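Local coordinates for protein putative cellulase CEL6 (Mycobacterium tuberculosis, PDB 1UP3) that probably hydrolyses internal beta-1,4-glucosidic bonds of cellulose, acting as an endoglucanase of glycoside hydrolase family 6, at residues 4-9 / 245-250; 9-14 / 61-66; 89-94 / 98-103. All blocks are in the same frame, centred on the assembly; numbering follows the deposited sequence.

Interaction 1: 4-9 / 245-250; sequences PLAGKP and PTTATA
Thr247 lays its methyl group over the carbonyl end of the peptide that joins Leu5 to Ala6. CG2 of Thr247 is 3.4 Å from the carbonyl O of Leu5 and stands above the peptide plane, over that oxygen. The same methyl carbon also touches the residues before and after the peptide, coming 4.0 Å from CB of Leu5 and 4.0 Å from CA of Ala6. The chi1 of 57° explains this: CG2 lies anti to the carbonyl carbon of Thr247 and leans toward the N-terminal loop, while OG1 sits between the backbone N and C and passes 4.2 Å from CB of Ala6. No hydrogen bond joins the two segments; the contact is one of van der Waals packing. A threonine methyl is small enough to sit on the carbonyl, and Ala6 adds just a methyl beside OG1, which probably helps the loops come this near.

Leu5 sends its branched end elsewhere, onto Ala154 and Tyr156 of strand 153-158 and onto Ala256 of strand 254-258. A bulky aliphatic residue is apt here because it is buried among strands that are not neighbours in the sheet. On the other side, Thr246 shapes the loop: its OG1 accepts from the N of Ala248 at 3.0 Å, with an N-H...O angle of 165°, forming an ST turn. Ala248 in turn is the centre of an inverse gamma turn. The 245-250 loop lies along the outermost strand 254-258, Thr246 being backbone-bonded to Tyr257 and Thr249 OG1 hydrogen-bonded to the carbonyl O of Ala254. The N-terminal loop packs on it, at the border of the distorted alpha/beta barrel of family 6 glycoside hydrolases, whose active site lies at the C-terminal strand ends.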
ATOM      1  N   PRO A   4      -8.932  -5.885  13.572  1.00 10.68           N
ATOM      2  CA  PRO A   4      -8.509  -4.583  14.103  1.00  9.97           C
ATOM      3  C   PRO A   4      -8.991  -3.381  13.269  1.00 10.56           C
ATOM      4  O   PRO A   4      -8.907  -2.234  13.693  1.00 10.83           O
ATOM      5  CB  PRO A   4      -6.970  -4.686  14.078  1.00 10.61           C
ATOM      6  CG  PRO A   4      -6.661  -5.626  12.975  1.00  9.89           C
ATOM      7  CD  PRO A   4      -7.785  -6.642  13.003  1.00 10.59           C
ATOM      8  N   LEU A   5      -9.510  -3.635  12.081  1.00  9.27           N
ATOM      9  CA  LEU A   5      -9.876  -2.569  11.157  1.00  8.55           C
ATOM     10  C   LEU A   5     -11.363  -2.237  11.198  1.00  9.97           C
ATOM     11  O   LEU A   5     -11.809  -1.337  10.503  1.00  9.77           O
ATOM     12  CB  LEU A   5      -9.507  -2.945   9.717  1.00  9.05           C
ATOM     13  CG  LEU A   5      -8.048  -3.325   9.492  1.00  8.39           C
ATOM     14  CD1 LEU A   5      -7.744  -3.451   7.996  1.00  8.81           C
ATOM     15  CD2 LEU A   5      -7.114  -2.307  10.110  1.00  8.00           C
ATOM     16  N   ALA A   6     -12.137  -2.990  11.988  1.00 11.35           N
ATOM     17  CA  ALA A   6     -13.575  -2.793  12.046  1.00 13.21           C
ATOM     18  C   ALA A   6     -13.828  -1.748  13.146  1.00 16.03           C
ATOM     19  O   ALA A   6     -12.954  -1.450  13.930  1.00 18.79           O
ATOM     20  CB  ALA A   6     -14.271  -4.110  12.316  1.00 14.14           C
ATOM     21  N   GLY A   7     -14.979  -1.127  13.196  1.00 19.11           N
ATOM     22  CA  GLY A   7     -15.150  -0.217  14.336  1.00 19.15           C
ATOM     23  C   GLY A   7     -14.789   1.255  14.184  1.00 19.25           C
ATOM     24  O   GLY A   7     -15.336   2.056  14.940  1.00 20.02           O
ATOM     25  N   LYS A   8     -13.940   1.663  13.231  1.00 16.93           N
ATOM     26  CA  LYS A   8     -14.046   3.070  12.818  1.00 15.57           C
ATOM     27  C   LYS A   8     -13.728   3.322  11.383  1.00 12.95           C
ATOM     28  O   LYS A   8     -13.066   2.496  10.745  1.00 12.51           O
ATOM     29  CB  LYS A   8     -13.244   3.970  13.723  1.00 17.35           C
ATOM     30  CG  LYS A   8     -11.822   3.689  13.713  1.00 16.87           C
ATOM     31  CD  LYS A   8     -11.133   4.336  14.928  1.00 19.87           C
ATOM     32  CE  LYS A   8      -9.744   3.814  15.105  1.00 20.78           C
ATOM     33  NZ  LYS A   8      -9.794   2.349  15.466  1.00 27.90           N
ATOM     34  N   PRO A   9     -14.203   4.434  10.845  1.00 11.01           N
ATOM     35  CA  PRO A   9     -13.957   4.676   9.440  1.00 10.09           C
ATOM     36  C   PRO A   9     -12.480   4.891   9.167  1.00  7.92           C
ATOM     37  O   PRO A   9     -11.744   5.295  10.056  1.00 10.03           O
ATOM     38  CB  PRO A   9     -14.760   5.935   9.127  1.00 10.80           C
ATOM     39  CG  PRO A   9     -14.923   6.621  10.431  1.00 14.15           C
ATOM     40  CD  PRO A   9     -14.977   5.525  11.480  1.00 12.43           C
ATOM     41  N   PRO A 245     -13.232   1.459   0.227  1.00  7.66           N
ATOM     42  CA  PRO A 245     -12.699   0.794   1.423  1.00  6.31           C
ATOM     43  C   PRO A 245     -13.794   0.356   2.387  1.00  6.90           C
ATOM     44  O   PRO A 245     -14.756   1.094   2.662  1.00  7.05           O
ATOM     45  CB  PRO A 245     -11.741   1.836   2.012  1.00  7.31           C
ATOM     46  CG  PRO A 245     -11.334   2.652   0.824  1.00  7.78           C
ATOM     47  CD  PRO A 245     -12.521   2.718  -0.055  1.00  7.56           C
ATOM     48  N   THR A 246     -13.628  -0.858   2.906  1.00  6.35           N
ATOM     49  CA  THR A 246     -14.641  -1.513   3.742  1.00  6.88           C
ATOM     50  C   THR A 246     -14.080  -2.724   4.458  1.00  6.67           C
ATOM     51  O   THR A 246     -13.143  -3.357   3.983  1.00  6.54           O
ATOM     52  CB  THR A 246     -15.880  -1.912   2.907  1.00  7.19           C
ATOM     53  OG1 THR A 246     -16.914  -2.442   3.764  1.00 10.12           O
ATOM     54  CG2 THR A 246     -15.587  -3.024   1.895  1.00  8.72           C
ATOM     55  N   THR A 247     -14.690  -3.087   5.585  1.00  6.44           N
ATOM     56  CA  THR A 247     -14.396  -4.369   6.217  1.00  6.79           C
ATOM     57  C   THR A 247     -15.442  -5.433   5.878  1.00  7.71           C
ATOM     58  O   THR A 247     -15.300  -6.579   6.310  1.00  9.32           O
ATOM     59  CB  THR A 247     -14.260  -4.264   7.744  1.00  8.61           C
ATOM     60  OG1 THR A 247     -15.471  -3.704   8.286  1.00 11.35           O
ATOM     61  CG2 THR A 247     -13.121  -3.331   8.116  1.00  7.79           C
ATOM     62  N   ALA A 248     -16.461  -5.093   5.103  1.00  8.00           N
ATOM     63  CA  ALA A 248     -17.446  -6.084   4.674  1.00  9.17           C
ATOM     64  C   ALA A 248     -16.918  -6.807   3.455  1.00  8.82           C
ATOM     65  O   ALA A 248     -17.306  -6.524   2.334  1.00 11.58           O
ATOM     66  CB  ALA A 248     -18.811  -5.424   4.403  1.00 10.34           C
ATOM     67  N   THR A 249     -16.040  -7.771   3.677  1.00  7.45           N
ATOM     68  CA  THR A 249     -15.375  -8.469   2.588  1.00  7.97           C
ATOM     69  C   THR A 249     -15.959  -9.848   2.372  1.00  8.98           C
ATOM     70  O   THR A 249     -16.740 -10.363   3.202  1.00 10.20           O
ATOM     71  CB  THR A 249     -13.914  -8.698   2.890  1.00  8.20           C
ATOM     72  OG1 THR A 249     -13.807  -9.558   4.035  1.00  9.13           O
ATOM     73  CG2 THR A 249     -13.198  -7.431   3.287  1.00  8.56           C
ATOM     74  N   ALA A 250     -15.503 -10.468   1.286  1.00 10.06           N
ATOM     75  CA  ALA A 250     -15.980 -11.782   0.853  1.00 10.08           C
ATOM     76  C   ALA A 250     -14.945 -12.873   1.076  1.00 10.95           C
ATOM     77  O   ALA A 250     -15.093 -13.994   0.581  1.00 13.26           O
ATOM     78  CB  ALA A 250     -16.460 -11.737  -0.637  1.00 11.06           C
TER

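Interaction 2: 9-14 / 61-66; sequences PFYVDP and TGAAQA
Tyr11 alone carries the 9-14 side of the contact with Ala63 and Ala64. Pro9 leads in, with a backbone hydrogen bond to Met70, and Phe10 turns its ring to Val72 and Pro39. Tyr11, also backbone-bonded to Met70, faces helix 50-66. Its ring lies flat against the helix, brought there by a chi1 of -177° that sets CG opposite the backbone N, and one face is covered by Ala64. CA of Ala64 stands 3.9 Å from the ring centroid of Tyr11, 15° off the normal, a CH-pi contact, and CB of Ala64 is 3.8 Å from CG of Tyr11. At the far end of the ring, OH of Tyr11 passes 3.6 Å from CB of Ala63. Two successive alanines suit this surface because a phenol ring can press right up to the helix backbone. Tyr60, one turn earlier, adds an edge-to-face ring contact. Asp13 follows, bridging to Arg262 while OD1 accepts from the N of Ala15, as in an Asx turn. The Tyr11 hydroxyl is hydrogen-bonded to a polyether molecule, probably from the crystallisation liquor, in a surface pocket that Asp13, Pro14, Ala63 and Tyr60 help to line.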
ATOM      1  N   PRO A   9     -14.203   4.434  10.845  1.00 11.01           N
ATOM      2  CA  PRO A   9     -13.957   4.676   9.440  1.00 10.09           C
ATOM      3  C   PRO A   9     -12.480   4.891   9.167  1.00  7.92           C
ATOM      4  O   PRO A   9     -11.744   5.295  10.056  1.00 10.03           O
ATOM      5  CB  PRO A   9     -14.760   5.935   9.127  1.00 10.80           C
ATOM      6  CG  PRO A   9     -14.923   6.621  10.431  1.00 14.15           C
ATOM      7  CD  PRO A   9     -14.977   5.525  11.480  1.00 12.43           C
ATOM      8  N   PHE A  10     -12.067   4.611   7.932  1.00  7.92           N
ATOM      9  CA  PHE A  10     -10.718   4.917   7.510  1.00  6.44           C
ATOM     10  C   PHE A  10     -10.586   6.433   7.282  1.00  6.98           C
ATOM     11  O   PHE A  10     -11.512   7.108   6.817  1.00  7.81           O
ATOM     12  CB  PHE A  10     -10.351   4.113   6.258  1.00  6.38           C
ATOM     13  CG  PHE A  10     -10.404   2.622   6.479  1.00  7.28           C
ATOM     14  CD1 PHE A  10      -9.517   2.021   7.331  1.00  8.02           C
ATOM     15  CD2 PHE A  10     -11.374   1.848   5.851  1.00 10.33           C
ATOM     16  CE1 PHE A  10      -9.553   0.662   7.569  1.00  8.44           C
ATOM     17  CE2 PHE A  10     -11.443   0.463   6.110  1.00 11.05           C
ATOM     18  CZ  PHE A  10     -10.546  -0.112   6.963  1.00 10.22           C
ATOM     19  N   TYR A  11      -9.411   6.959   7.600  1.00  6.60           N
ATOM     20  CA  TYR A  11      -9.164   8.406   7.525  1.00  7.05           C
ATOM     21  C   TYR A  11      -9.068   8.936   6.107  1.00  6.96           C
ATOM     22  O   TYR A  11      -8.311   8.409   5.302  1.00  8.15           O
ATOM     23  CB  TYR A  11      -7.879   8.704   8.260  1.00  7.23           C
ATOM     24  CG  TYR A  11      -7.475  10.169   8.360  1.00  7.51           C
ATOM     25  CD1 TYR A  11      -8.326  11.118   8.876  1.00  7.39           C
ATOM     26  CD2 TYR A  11      -6.202  10.570   7.994  1.00  8.61           C
ATOM     27  CE1 TYR A  11      -7.914  12.469   8.995  1.00  7.50           C
ATOM     28  CE2 TYR A  11      -5.811  11.868   8.094  1.00 10.09           C
ATOM     29  CZ  TYR A  11      -6.671  12.821   8.594  1.00 10.56           C
ATOM     30  OH  TYR A  11      -6.250  14.139   8.680  1.00 11.97           O
ATOM     31  N   VAL A  12      -9.835   9.991   5.831  1.00  7.61           N
ATOM     32  CA  VAL A  12      -9.742  10.718   4.581  1.00  8.30           C
ATOM     33  C   VAL A  12      -8.728  11.861   4.778  1.00  9.50           C
ATOM     34  O   VAL A  12      -8.953  12.770   5.599  1.00 10.62           O
ATOM     35  CB  VAL A  12     -11.073  11.241   4.180  1.00  8.61           C
ATOM     36  CG1 VAL A  12     -10.938  12.100   2.907  1.00  9.58           C
ATOM     37  CG2 VAL A  12     -12.061  10.091   3.968  1.00 10.07           C
ATOM     38  N   ASP A  13      -7.639  11.819   4.019  1.00  9.84           N
ATOM     39  CA  ASP A  13      -6.577  12.830   4.064  1.00 10.08           C
ATOM     40  C   ASP A  13      -7.131  14.143   3.492  1.00 10.93           C
ATOM     41  O   ASP A  13      -7.449  14.217   2.293  1.00  9.89           O
ATOM     42  CB  ASP A  13      -5.413  12.336   3.216  1.00 10.25           C
ATOM     43  CG  ASP A  13      -4.229  13.285   3.213  1.00 13.14           C
ATOM     44  OD1 ASP A  13      -4.360  14.425   3.728  1.00 12.76           O
ATOM     45  OD2 ASP A  13      -3.173  12.971   2.594  1.00 15.43           O
ATOM     46  N   PRO A  14      -7.284  15.178   4.312  1.00 11.14           N
ATOM     47  CA  PRO A  14      -7.892  16.429   3.826  1.00 12.46           C
ATOM     48  C   PRO A  14      -6.959  17.262   2.930  1.00 12.75           C
ATOM     49  O   PRO A  14      -7.420  18.262   2.377  1.00 14.39           O
ATOM     50  CB  PRO A  14      -8.204  17.187   5.132  1.00 13.43           C
ATOM     51  CG  PRO A  14      -7.165  16.727   6.041  1.00 12.87           C
ATOM     52  CD  PRO A  14      -6.908  15.261   5.738  1.00 11.59           C
ATOM     53  N   THR A  61      -1.131  10.371  12.554  1.00  6.95           N
ATOM     54  CA  THR A  61      -1.922   9.445  13.373  1.00  7.71           C
ATOM     55  C   THR A  61      -2.766  10.220  14.398  1.00  7.98           C
ATOM     56  O   THR A  61      -3.901   9.869  14.710  1.00  7.35           O
ATOM     57  CB  THR A  61      -1.100   8.364  14.051  1.00  9.23           C
ATOM     58  OG1 THR A  61      -0.145   8.927  14.932  1.00 12.34           O
ATOM     59  CG2 THR A  61      -0.296   7.565  13.043  1.00  9.96           C
ATOM     60  N   GLY A  62      -2.210  11.301  14.905  1.00  7.55           N
ATOM     61  CA  GLY A  62      -2.941  12.159  15.822  1.00  8.52           C
ATOM     62  C   GLY A  62      -4.106  12.875  15.148  1.00  6.36           C
ATOM     63  O   GLY A  62      -5.178  13.032  15.760  1.00  6.62           O
ATOM     64  N   ALA A  63      -3.929  13.305  13.891  1.00  5.93           N
ATOM     65  CA  ALA A  63      -5.013  13.924  13.142  1.00  6.85           C
ATOM     66  C   ALA A  63      -6.131  12.927  12.870  1.00  6.82           C
ATOM     67  O   ALA A  63      -7.312  13.254  12.973  1.00  6.84           O
ATOM     68  CB  ALA A  63      -4.512  14.508  11.828  1.00  7.19           C
ATOM     69  N   ALA A  64      -5.745  11.700  12.555  1.00  6.03           N
ATOM     70  CA  ALA A  64      -6.731  10.667  12.294  1.00  5.87           C
ATOM     71  C   ALA A  64      -7.533  10.381  13.559  1.00  6.07           C
ATOM     72  O   ALA A  64      -8.762  10.306  13.523  1.00  6.39           O
ATOM     73  CB  ALA A  64      -6.049   9.431  11.770  1.00  5.25           C
ATOM     74  N   GLN A  65      -6.847  10.285  14.677  1.00  6.64           N
ATOM     75  CA  GLN A  65      -7.507  10.080  15.984  1.00  8.01           C
ATOM     76  C   GLN A  65      -8.465  11.207  16.301  1.00  7.46           C
ATOM     77  O   GLN A  65      -9.575  10.953  16.818  1.00  7.72           O
ATOM     78  CB  GLN A  65      -6.496   9.940  17.096  1.00  8.97           C
ATOM     79  CG  GLN A  65      -7.078   9.727  18.468  1.00 11.89           C
ATOM     80  CD  GLN A  65      -6.044   9.246  19.443  1.00 15.54           C
ATOM     81  OE1 GLN A  65      -5.118   9.984  19.737  1.00 22.75           O
ATOM     82  NE2 GLN A  65      -6.162   7.996  19.897  1.00 18.66           N
ATOM     83  N   ALA A  66      -8.062  12.428  15.995  1.00  6.02           N
ATOM     84  CA  ALA A  66      -8.946  13.599  16.204  1.00  7.34           C
ATOM     85  C   ALA A  66     -10.196  13.564  15.341  1.00  7.18           C
ATOM     86  O   ALA A  66     -11.184  14.242  15.654  1.00  7.60           O
ATOM     87  CB  ALA A  66      -8.158  14.894  15.990  1.00  8.15           C
TER

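Interaction 3: 89-94 / 98-103; sequences GGFATG and RGWIDA
The indole of Trp100 receives the edge of the Phe91 ring on one face, an edge-to-face pair inclined at 50° between planes, with 4.4 Å between the centroids of the phenyl and the five-membered ring. CE2 of Phe91 lies 3.3 Å from CG of Trp100, and CZ of Phe91 lies 3.3 Å from CD1 of Trp100; the flat, narrow phenyl ring can set its edge this close. At the indole edge, NE1 makes a weak hydrogen bond to the carbonyl O of Phe48. A chi1 of -170° swings the indole away from the backbone N, and its broad ring also spans Pro50, Val53 and Leu75, packing helix 94-108 against helix 50-66 and strand 72-75. Between the two aromatics the chain turns into that helix. Thr93 is the N-cap, its short side chain letting OG1 accept from the N of Asp96. Gly94 opens the helix without a side chain, leaving its carbonyl O beside Arg98, whose N bonds to it at 2.9 Å and 165°. The aliphatic part of Arg98 folds beside the same oxygen, CG being 3.2 Å from O of Gly94, while a bend at chi3 takes the guanidinium group to a cation-pi contact with Tyr142.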
ATOM      1  N   GLY A  89      14.257   4.593  -5.821  1.00  9.83           N
ATOM      2  CA  GLY A  89      14.323   5.412  -4.613  1.00  9.35           C
ATOM      3  C   GLY A  89      14.697   4.565  -3.409  1.00  8.96           C
ATOM      4  O   GLY A  89      15.482   3.626  -3.528  1.00  9.75           O
ATOM      5  N   GLY A  90      14.115   4.893  -2.264  1.00  9.13           N
ATOM      6  CA  GLY A  90      14.476   4.227  -1.029  1.00  8.17           C
ATOM      7  C   GLY A  90      15.766   4.757  -0.420  1.00  7.69           C
ATOM      8  O   GLY A  90      16.507   5.568  -1.021  1.00  9.39           O
ATOM      9  N   PHE A  91      16.009   4.316   0.795  1.00  6.85           N
ATOM     10  CA  PHE A  91      17.213   4.656   1.511  1.00  7.02           C
ATOM     11  C   PHE A  91      18.436   3.983   0.895  1.00  8.01           C
ATOM     12  O   PHE A  91      18.344   2.929   0.258  1.00  8.43           O
ATOM     13  CB  PHE A  91      17.060   4.346   2.994  1.00  6.82           C
ATOM     14  CG  PHE A  91      16.179   5.338   3.673  1.00  8.68           C
ATOM     15  CD1 PHE A  91      16.700   6.561   4.093  1.00  9.04           C
ATOM     16  CD2 PHE A  91      14.850   5.098   3.843  1.00  8.79           C
ATOM     17  CE1 PHE A  91      15.895   7.517   4.662  1.00 11.10           C
ATOM     18  CE2 PHE A  91      14.039   6.068   4.416  1.00  9.49           C
ATOM     19  CZ  PHE A  91      14.561   7.254   4.822  1.00 10.54           C
ATOM     20  N   ALA A  92      19.589   4.587   1.134  1.00  8.44           N
ATOM     21  CA  ALA A  92      20.812   4.110   0.506  1.00  9.59           C
ATOM     22  C   ALA A  92      21.284   2.774   1.073  1.00 10.02           C
ATOM     23  O   ALA A  92      21.719   1.921   0.301  1.00 10.30           O
ATOM     24  CB  ALA A  92      21.900   5.153   0.631  1.00 10.01           C
ATOM     25  N   THR A  93      21.178   2.586   2.386  1.00 10.05           N
ATOM     26  CA  THR A  93      21.696   1.403   3.047  1.00  9.53           C
ATOM     27  C   THR A  93      20.701   0.853   4.065  1.00  8.05           C
ATOM     28  O   THR A  93      19.770   1.535   4.499  1.00  8.03           O
ATOM     29  CB  THR A  93      22.994   1.713   3.813  1.00 10.74           C
ATOM     30  OG1 THR A  93      22.705   2.580   4.906  1.00 11.43           O
ATOM     31  CG2 THR A  93      23.992   2.435   2.949  1.00 12.19           C
ATOM     32  N   GLY A  94      20.929  -0.378   4.463  1.00  8.81           N
ATOM     33  CA  GLY A  94      20.163  -1.002   5.509  1.00  8.30           C
ATOM     34  C   GLY A  94      20.254  -0.294   6.845  1.00  9.07           C
ATOM     35  O   GLY A  94      19.259  -0.200   7.565  1.00  8.18           O
ATOM     36  N   ARG A  98      16.995   0.996   8.821  1.00  6.14           N
ATOM     37  CA  ARG A  98      16.679   0.657  10.201  1.00  7.06           C
ATOM     38  C   ARG A  98      16.451   1.872  11.086  1.00  7.62           C
ATOM     39  O   ARG A  98      15.576   1.889  11.957  1.00  6.94           O
ATOM     40  CB  ARG A  98      17.736  -0.266  10.787  1.00  6.93           C
ATOM     41  CG  ARG A  98      17.824  -1.581  10.121  1.00 10.03           C
ATOM     42  CD  ARG A  98      19.158  -2.185  10.369  1.00 17.76           C
ATOM     43  NE  ARG A  98      19.076  -3.080  11.487  1.00 26.44           N
ATOM     44  CZ  ARG A  98      18.948  -4.397  11.322  1.00 30.04           C
ATOM     45  NH1 ARG A  98      18.928  -4.923  10.097  1.00 33.90           N
ATOM     46  NH2 ARG A  98      18.843  -5.188  12.367  1.00 33.16           N
ATOM     47  N   GLY A  99      17.210   2.903  10.881  1.00  7.34           N
ATOM     48  CA  GLY A  99      17.036   4.115  11.658  1.00  7.18           C
ATOM     49  C   GLY A  99      15.702   4.777  11.360  1.00  7.40           C
ATOM     50  O   GLY A  99      15.032   5.322  12.245  1.00  7.54           O
ATOM     51  N   TRP A 100      15.320   4.702  10.095  1.00  6.40           N
ATOM     52  CA  TRP A 100      14.023   5.198   9.635  1.00  5.51           C
ATOM     53  C   TRP A 100      12.873   4.461  10.298  1.00  6.73           C
ATOM     54  O   TRP A 100      11.957   5.104  10.800  1.00  5.95           O
ATOM     55  CB  TRP A 100      13.930   5.048   8.137  1.00  5.91           C
ATOM     56  CG  TRP A 100      12.748   5.728   7.458  1.00  4.70           C
ATOM     57  CD1 TRP A 100      12.510   7.080   7.358  1.00  4.60           C
ATOM     58  CD2 TRP A 100      11.705   5.081   6.686  1.00  5.31           C
ATOM     59  NE1 TRP A 100      11.391   7.305   6.582  1.00  6.71           N
ATOM     60  CE2 TRP A 100      10.885   6.109   6.149  1.00  6.11           C
ATOM     61  CE3 TRP A 100      11.401   3.742   6.364  1.00  7.54           C
ATOM     62  CZ2 TRP A 100       9.767   5.836   5.333  1.00  6.00           C
ATOM     63  CZ3 TRP A 100      10.316   3.474   5.577  1.00  4.96           C
ATOM     64  CH2 TRP A 100       9.508   4.526   5.054  1.00  5.63           C
ATOM     65  N   ILE A 101      12.923   3.122  10.302  1.00  6.32           N
ATOM     66  CA  ILE A 101      11.914   2.315  10.971  1.00  6.57           C
ATOM     67  C   ILE A 101      11.846   2.660  12.491  1.00  7.12           C
ATOM     68  O   ILE A 101      10.751   2.766  13.042  1.00  6.70           O
ATOM     69  CB  ILE A 101      12.225   0.788  10.779  1.00  6.42           C
ATOM     70  CG1 ILE A 101      11.992   0.370   9.321  1.00  7.46           C
ATOM     71  CG2 ILE A 101      11.421  -0.017  11.752  1.00  7.68           C
ATOM     72  CD1 ILE A 101      10.537   0.572   8.822  1.00  6.96           C
ATOM     73  N   ASP A 102      13.000   2.867  13.147  1.00  6.04           N
ATOM     74  CA  ASP A 102      12.975   3.236  14.553  1.00  6.54           C
ATOM     75  C   ASP A 102      12.219   4.525  14.754  1.00  7.27           C
ATOM     76  O   ASP A 102      11.462   4.672  15.730  1.00  7.20           O
ATOM     77  CB  ASP A 102      14.383   3.412  15.125  1.00  7.26           C
ATOM     78  CG  ASP A 102      15.157   2.126  15.193  1.00 10.42           C
ATOM     79  OD1 ASP A 102      14.571   1.034  15.131  1.00 10.95           O
ATOM     80  OD2 ASP A 102      16.416   2.121  15.315  1.00 13.86           O
ATOM     81  N   ALA A 103      12.472   5.472  13.870  1.00  6.45           N
ATOM     82  CA  ALA A 103      11.818   6.781  13.944  1.00  6.81           C
ATOM     83  C   ALA A 103      10.319   6.696  13.676  1.00  7.09           C
ATOM     84  O   ALA A 103       9.531   7.321  14.372  1.00  7.43           O
ATOM     85  CB  ALA A 103      12.480   7.741  12.983  1.00  7.11           C
TER

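From the N terminus, the chain first enters interaction 1, whose partner lies some 240 residues on, so this contact closes a loop spanning nearly the whole sheet and joins the N-terminal loop to the loop before strand 254-258. Interaction 2 follows at once, sharing Pro9; it closes a much shorter loop and ties the same N-terminal segment to helix 50-66. Interaction 3 comes later, joining the loop after strand 72-75 to the helix that follows it. Both are nested inside the loop of interaction 1, and they stand in series with each other. Phe10 links the first two, packing near the methyl of Thr247. Interaction 3 lies across the chain's centre from interaction 1.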